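Local coordinates for cytidylate kinase-like family protein (Eubacterium ventriosum, PDB 3FDI) that is of unknown function but belongs to the cytidylate kinase-like family of P-loop proteins, and so may transfer phosphate from a nucleoside triphosphate, at residues L21-Y30 with V185-I196. Numbering follows the deposited sequence.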
ATOM      1  N   LEU B  21      28.301  -0.315  -0.329  1.00 35.85           N
ATOM      2  CA  LEU B  21      29.486  -0.116  -1.154  1.00 35.93           C
ATOM      3  C   LEU B  21      29.380   1.166  -1.940  1.00 35.67           C
ATOM      4  O   LEU B  21      30.345   1.870  -2.091  1.00 36.00           O
ATOM      5  CB  LEU B  21      29.668  -1.252  -2.162  1.00 35.99           C
ATOM      6  CG  LEU B  21      29.932  -2.667  -1.670  1.00 37.63           C
ATOM      7  CD1 LEU B  21      30.366  -3.611  -2.831  1.00 36.57           C
ATOM      8  CD2 LEU B  21      31.016  -2.659  -0.556  1.00 39.16           C
ATOM      9  N   VAL B  22      28.195   1.472  -2.469  1.00 36.07           N
ATOM     10  CA  VAL B  22      27.993   2.756  -3.163  1.00 34.58           C
ATOM     11  C   VAL B  22      28.188   3.927  -2.183  1.00 34.96           C
ATOM     12  O   VAL B  22      28.869   4.926  -2.490  1.00 33.94           O
ATOM     13  CB  VAL B  22      26.626   2.807  -3.824  1.00 34.62           C
ATOM     14  CG1 VAL B  22      26.355   4.176  -4.427  1.00 33.33           C
ATOM     15  CG2 VAL B  22      26.492   1.716  -4.878  1.00 33.82           C
ATOM     16  N   ALA B  23      27.584   3.823  -1.008  1.00 35.70           N
ATOM     17  CA  ALA B  23      27.716   4.891   0.008  1.00 36.76           C
ATOM     18  C   ALA B  23      29.211   5.145   0.325  1.00 38.55           C
ATOM     19  O   ALA B  23      29.699   6.278   0.281  1.00 39.34           O
ATOM     20  CB  ALA B  23      26.955   4.545   1.225  1.00 35.33           C
ATOM     21  N   LYS B  24      29.941   4.071   0.603  1.00 39.95           N
ATOM     22  CA  LYS B  24      31.406   4.127   0.791  1.00 40.78           C
ATOM     23  C   LYS B  24      32.157   4.737  -0.383  1.00 40.99           C
ATOM     24  O   LYS B  24      32.957   5.642  -0.208  1.00 41.06           O
ATOM     25  CB  LYS B  24      31.925   2.700   1.041  1.00 41.16           C
ATOM     26  CG  LYS B  24      33.314   2.586   1.614  1.00 41.24           C
ATOM     27  CD  LYS B  24      33.374   1.307   2.468  1.00 43.96           C
ATOM     28  CE  LYS B  24      34.800   0.804   2.777  1.00 46.53           C
ATOM     29  NZ  LYS B  24      35.247  -0.263   1.815  1.00 48.73           N
ATOM     30  N   LYS B  25      31.904   4.243  -1.589  1.00 41.68           N
ATOM     31  CA  LYS B  25      32.536   4.805  -2.779  1.00 42.57           C
ATOM     32  C   LYS B  25      32.265   6.301  -2.955  1.00 41.97           C
ATOM     33  O   LYS B  25      33.182   7.066  -3.212  1.00 43.09           O
ATOM     34  CB  LYS B  25      32.170   3.996  -4.032  1.00 43.59           C
ATOM     35  CG  LYS B  25      32.838   2.608  -3.997  1.00 45.31           C
ATOM     36  CD  LYS B  25      32.390   1.633  -5.089  1.00 48.73           C
ATOM     37  CE  LYS B  25      33.498   0.556  -5.300  1.00 49.90           C
ATOM     38  NZ  LYS B  25      33.174  -0.489  -6.319  1.00 52.38           N
ATOM     39  N   LEU B  26      31.036   6.726  -2.767  1.00 41.13           N
ATOM     40  CA  LEU B  26      30.697   8.152  -2.781  1.00 40.52           C
ATOM     41  C   LEU B  26      31.484   8.940  -1.702  1.00 40.83           C
ATOM     42  O   LEU B  26      32.038  10.006  -2.004  1.00 40.63           O
ATOM     43  CB  LEU B  26      29.177   8.342  -2.560  1.00 39.46           C
ATOM     44  CG  LEU B  26      28.264   7.878  -3.689  1.00 39.95           C
ATOM     45  CD1 LEU B  26      26.730   7.774  -3.257  1.00 32.90           C
ATOM     46  CD2 LEU B  26      28.491   8.796  -4.954  1.00 39.24           C
ATOM     47  N   ALA B  27      31.516   8.440  -0.460  1.00 40.07           N
ATOM     48  CA  ALA B  27      32.166   9.155   0.648  1.00 40.76           C
ATOM     49  C   ALA B  27      33.651   9.364   0.333  1.00 41.25           C
ATOM     50  O   ALA B  27      34.211  10.438   0.533  1.00 40.75           O
ATOM     51  CB  ALA B  27      31.995   8.377   2.002  1.00 39.93           C
ATOM     52  N   GLU B  28      34.267   8.326  -0.206  1.00 42.00           N
ATOM     53  CA  GLU B  28      35.643   8.399  -0.649  1.00 42.66           C
ATOM     54  C   GLU B  28      35.817   9.350  -1.821  1.00 42.90           C
ATOM     55  O   GLU B  28      36.795  10.060  -1.862  1.00 43.15           O
ATOM     56  CB  GLU B  28      36.170   7.014  -1.040  1.00 42.95           C
ATOM     57  CG  GLU B  28      36.569   6.138   0.163  1.00 46.47           C
ATOM     58  CD  GLU B  28      36.763   4.670  -0.195  1.00 49.51           C
ATOM     59  OE1 GLU B  28      36.771   4.322  -1.404  1.00 53.08           O
ATOM     60  OE2 GLU B  28      36.886   3.868   0.741  1.00 50.74           O
ATOM     61  N   HIS B  29      34.893   9.372  -2.778  1.00 42.83           N
ATOM     62  CA  HIS B  29      35.073  10.254  -3.932  1.00 42.90           C
ATOM     63  C   HIS B  29      35.048  11.714  -3.520  1.00 43.10           C
ATOM     64  O   HIS B  29      35.848  12.511  -4.000  1.00 42.97           O
ATOM     65  CB  HIS B  29      34.010  10.047  -4.992  1.00 42.70           C
ATOM     66  CG  HIS B  29      34.150  10.972  -6.164  1.00 41.99           C
ATOM     67  ND1 HIS B  29      33.457  12.158  -6.272  1.00 40.58           N
ATOM     68  CD2 HIS B  29      34.904  10.878  -7.280  1.00 43.79           C
ATOM     69  CE1 HIS B  29      33.768  12.746  -7.409  1.00 42.56           C
ATOM     70  NE2 HIS B  29      34.642  11.988  -8.044  1.00 41.46           N
ATOM     71  N   TYR B  30      34.122  12.058  -2.634  1.00 42.52           N
ATOM     72  CA  TYR B  30      34.011  13.415  -2.152  1.00 42.32           C
ATOM     73  C   TYR B  30      34.812  13.665  -0.871  1.00 42.38           C
ATOM     74  O   TYR B  30      34.776  14.752  -0.334  1.00 42.53           O
ATOM     75  CB  TYR B  30      32.540  13.751  -1.930  1.00 42.19           C
ATOM     76  CG  TYR B  30      31.753  13.886  -3.205  1.00 42.26           C
ATOM     77  CD1 TYR B  30      31.969  14.954  -4.067  1.00 42.87           C
ATOM     78  CD2 TYR B  30      30.768  12.961  -3.534  1.00 41.38           C
ATOM     79  CE1 TYR B  30      31.221  15.086  -5.255  1.00 42.46           C
ATOM     80  CE2 TYR B  30      30.021  13.087  -4.707  1.00 42.54           C
ATOM     81  CZ  TYR B  30      30.252  14.139  -5.560  1.00 41.49           C
ATOM     82  OH  TYR B  30      29.521  14.220  -6.720  1.00 41.63           O
ATOM     83  N   VAL B 185      28.432  -1.693  -9.226  1.00 40.39           N
ATOM     84  CA  VAL B 185      28.479  -0.658  -8.178  1.00 40.65           C
ATOM     85  C   VAL B 185      29.228   0.608  -8.616  1.00 40.75           C
ATOM     86  O   VAL B 185      28.877   1.717  -8.228  1.00 40.20           O
ATOM     87  CB  VAL B 185      29.115  -1.228  -6.837  1.00 40.78           C
ATOM     88  CG1 VAL B 185      29.198  -0.151  -5.746  1.00 39.57           C
ATOM     89  CG2 VAL B 185      28.293  -2.397  -6.333  1.00 40.32           C
ATOM     90  N   ASP B 186      30.290   0.428  -9.395  1.00 41.61           N
ATOM     91  CA  ASP B 186      31.012   1.562  -9.952  1.00 41.84           C
ATOM     92  C   ASP B 186      30.178   2.387 -10.903  1.00 41.65           C
ATOM     93  O   ASP B 186      30.330   3.589 -10.920  1.00 41.26           O
ATOM     94  CB  ASP B 186      32.293   1.122 -10.616  1.00 42.25           C
ATOM     95  CG  ASP B 186      33.442   1.102  -9.652  1.00 44.04           C
ATOM     96  OD1 ASP B 186      34.497   1.637  -9.979  1.00 48.13           O
ATOM     97  OD2 ASP B 186      33.277   0.608  -8.532  1.00 46.75           O
ATOM     98  N   THR B 187      29.272   1.757 -11.656  1.00 41.46           N
ATOM     99  CA  THR B 187      28.465   2.477 -12.617  1.00 41.05           C
ATOM    100  C   THR B 187      27.385   3.302 -11.906  1.00 40.92           C
ATOM    101  O   THR B 187      27.174   4.445 -12.266  1.00 40.76           O
ATOM    102  CB  THR B 187      27.823   1.548 -13.660  1.00 41.42           C
ATOM    103  OG1 THR B 187      28.839   0.984 -14.511  1.00 43.16           O
ATOM    104  CG2 THR B 187      26.825   2.327 -14.544  1.00 41.55           C
ATOM    105  N   ALA B 188      26.728   2.702 -10.902  1.00 40.41           N
ATOM    106  CA  ALA B 188      25.771   3.392 -10.029  1.00 39.59           C
ATOM    107  C   ALA B 188      26.416   4.567  -9.285  1.00 38.72           C
ATOM    108  O   ALA B 188      25.870   5.639  -9.225  1.00 39.04           O
ATOM    109  CB  ALA B 188      25.152   2.393  -9.036  1.00 38.70           C
ATOM    110  N   THR B 189      27.590   4.367  -8.733  1.00 39.03           N
ATOM    111  CA  THR B 189      28.269   5.429  -8.013  1.00 39.02           C
ATOM    112  C   THR B 189      28.527   6.615  -8.954  1.00 40.14           C
ATOM    113  O   THR B 189      28.259   7.780  -8.595  1.00 40.16           O
ATOM    114  CB  THR B 189      29.573   4.884  -7.386  1.00 38.56           C
ATOM    115  OG1 THR B 189      29.239   3.778  -6.537  1.00 38.62           O
ATOM    116  CG2 THR B 189      30.294   5.935  -6.590  1.00 36.24           C
ATOM    117  N   ASP B 190      28.995   6.321 -10.181  1.00 41.04           N
ATOM    118  CA  ASP B 190      29.342   7.380 -11.165  1.00 41.62           C
ATOM    119  C   ASP B 190      28.120   8.170 -11.564  1.00 41.58           C
ATOM    120  O   ASP B 190      28.202   9.377 -11.783  1.00 42.21           O
ATOM    121  CB  ASP B 190      29.997   6.834 -12.444  1.00 41.35           C
ATOM    122  CG  ASP B 190      31.457   6.334 -12.234  1.00 44.83           C
ATOM    123  OD1 ASP B 190      32.143   6.609 -11.203  1.00 48.07           O
ATOM    124  OD2 ASP B 190      31.941   5.622 -13.139  1.00 50.42           O
HETATM  125  N   MSE B 191      26.991   7.490 -11.682  1.00 41.06           N
HETATM  126  CA  MSE B 191      25.794   8.138 -12.100  1.00 41.49           C
HETATM  127  C   MSE B 191      25.275   9.074 -11.005  1.00 41.50           C
HETATM  128  O   MSE B 191      24.635  10.089 -11.328  1.00 41.63           O
HETATM  129  CB  MSE B 191      24.729   7.107 -12.398  1.00 41.78           C
HETATM  130  CG  MSE B 191      25.067   6.208 -13.577  1.00 43.25           C
HETATM  131 SE   MSE B 191      23.808   4.735 -13.717  0.80 41.27          SE
HETATM  132  CE  MSE B 191      22.208   5.775 -14.039  1.00 45.98           C
ATOM    133  N   ILE B 192      25.515   8.720  -9.729  1.00 40.52           N
ATOM    134  CA  ILE B 192      25.072   9.557  -8.609  1.00 39.94           C
ATOM    135  C   ILE B 192      25.942  10.798  -8.571  1.00 39.70           C
ATOM    136  O   ILE B 192      25.448  11.911  -8.347  1.00 39.14           O
ATOM    137  CB  ILE B 192      25.126   8.795  -7.227  1.00 40.49           C
ATOM    138  CG1 ILE B 192      24.044   7.710  -7.198  1.00 40.55           C
ATOM    139  CG2 ILE B 192      24.956   9.776  -6.038  1.00 36.91           C
ATOM    140  CD1 ILE B 192      24.197   6.659  -6.102  1.00 40.12           C
ATOM    141  N   ILE B 193      27.224  10.615  -8.864  1.00 39.83           N
ATOM    142  CA  ILE B 193      28.182  11.722  -8.871  1.00 40.44           C
ATOM    143  C   ILE B 193      27.852  12.725 -10.014  1.00 40.66           C
ATOM    144  O   ILE B 193      27.941  13.961  -9.863  1.00 40.48           O
ATOM    145  CB  ILE B 193      29.621  11.193  -9.075  1.00 41.32           C
ATOM    146  CG1 ILE B 193      30.104  10.412  -7.858  1.00 40.64           C
ATOM    147  CG2 ILE B 193      30.576  12.345  -9.454  1.00 40.22           C
ATOM    148  CD1 ILE B 193      31.260   9.522  -8.205  1.00 40.05           C
ATOM    149  N   LYS B 194      27.469  12.188 -11.156  1.00 40.70           N
ATOM    150  CA  LYS B 194      27.027  13.018 -12.273  1.00 40.90           C
ATOM    151  C   LYS B 194      25.782  13.808 -11.896  1.00 40.54           C
ATOM    152  O   LYS B 194      25.707  15.008 -12.139  1.00 40.22           O
ATOM    153  CB  LYS B 194      26.741  12.122 -13.481  1.00 41.91           C
ATOM    154  CG  LYS B 194      26.262  12.825 -14.778  1.00 44.99           C
ATOM    155  CD  LYS B 194      26.243  11.803 -15.926  1.00 49.22           C
ATOM    156  CE  LYS B 194      26.444  12.379 -17.323  1.00 51.71           C
ATOM    157  NZ  LYS B 194      27.772  12.970 -17.616  1.00 53.06           N
ATOM    158  N   TYR B 195      24.798  13.149 -11.274  1.00 39.75           N
ATOM    159  CA  TYR B 195      23.621  13.867 -10.810  1.00 40.00           C
ATOM    160  C   TYR B 195      24.042  15.052  -9.922  1.00 40.34           C
ATOM    161  O   TYR B 195      23.640  16.223 -10.136  1.00 40.03           O
ATOM    162  CB  TYR B 195      22.676  12.917 -10.040  1.00 39.65           C
ATOM    163  CG  TYR B 195      21.350  13.513  -9.666  1.00 39.78           C
ATOM    164  CD1 TYR B 195      20.219  13.311 -10.463  1.00 39.45           C
ATOM    165  CD2 TYR B 195      21.203  14.264  -8.529  1.00 39.39           C
ATOM    166  CE1 TYR B 195      18.995  13.826 -10.121  1.00 40.39           C
ATOM    167  CE2 TYR B 195      19.951  14.803  -8.190  1.00 40.34           C
ATOM    168  CZ  TYR B 195      18.862  14.564  -9.002  1.00 41.53           C
ATOM    169  OH  TYR B 195      17.624  15.082  -8.696  1.00 43.63           O
ATOM    170  N   ILE B 196      24.881  14.749  -8.943  1.00 40.71           N
ATOM    171  CA  ILE B 196      25.283  15.734  -7.909  1.00 41.38           C
ATOM    172  C   ILE B 196      26.029  16.904  -8.523  1.00 42.67           C
ATOM    173  O   ILE B 196      25.719  18.072  -8.236  1.00 42.34           O
ATOM    174  CB  ILE B 196      26.190  15.078  -6.780  1.00 41.17           C
ATOM    175  CG1 ILE B 196      25.391  14.049  -5.993  1.00 38.93           C
ATOM    176  CG2 ILE B 196      26.760  16.125  -5.868  1.00 39.51           C
ATOM    177  CD1 ILE B 196      26.236  13.129  -5.183  1.00 37.06           C
TER
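Val22, Leu26, Thr189, Ile192 and Ile193 form the apolar centre of this contact between two helices. Val22 and Thr189 lie where the backbones come nearest. CG1 of Val22 touches CD1 of Ile192 at 3.7 Å, while CG2 of Val22 meets CG1 of Val185. Leu26 crosses Ile192 at about a right angle. CD2 of Leu26 reaches CG1 of Ile193 at 3.7 Å and also meets CG2 of Thr189. With CG2 anti to the backbone N (OG1 at chi1 -57°), Thr189 sets this methyl against CB of Lys25, 3.7 Å away. OG1 of Thr189 donates a hydrogen bond back to Val185 O at 2.7 Å, on the opposite face of that carbonyl from Thr189 N. Without the methyl and hydroxyl, an alanine here is likely to open a gap beside CB of Lys25 and CD2 of Leu26 and cost Val185 O its second donor within the helix.

The segment axes cross at -51°, 9.4 Å apart. In this P-loop NTPase fold, helix 19-30 follows the first strand, 8-13, and helix 185-197 follows the last, 176-180. They pack side by side on the parallel sheet, with Leu26 on Ile9 and Ile11, and Ile192 on Ile178.

Aromatic contacts lie toward the C-terminal ends of both segments. CD1 of Ile193 sits over the His29 ring in a CH-pi contact, 3.9 Å from its centroid. The Tyr30 ring meets Ile193 and Ile196 obliquely. OH of Tyr30 touches CB of Ile196 at 3.4 Å and hydrogen-bonds to Asp197.

A salt bridge closes the Val185 end. The extended Lys25 chain crosses Val185 at about a right angle, its CD against CG1. NZ of Lys25 donates to OD2 of Asp186; the modelled 2.5 Å is very short and doubtful as an exact length.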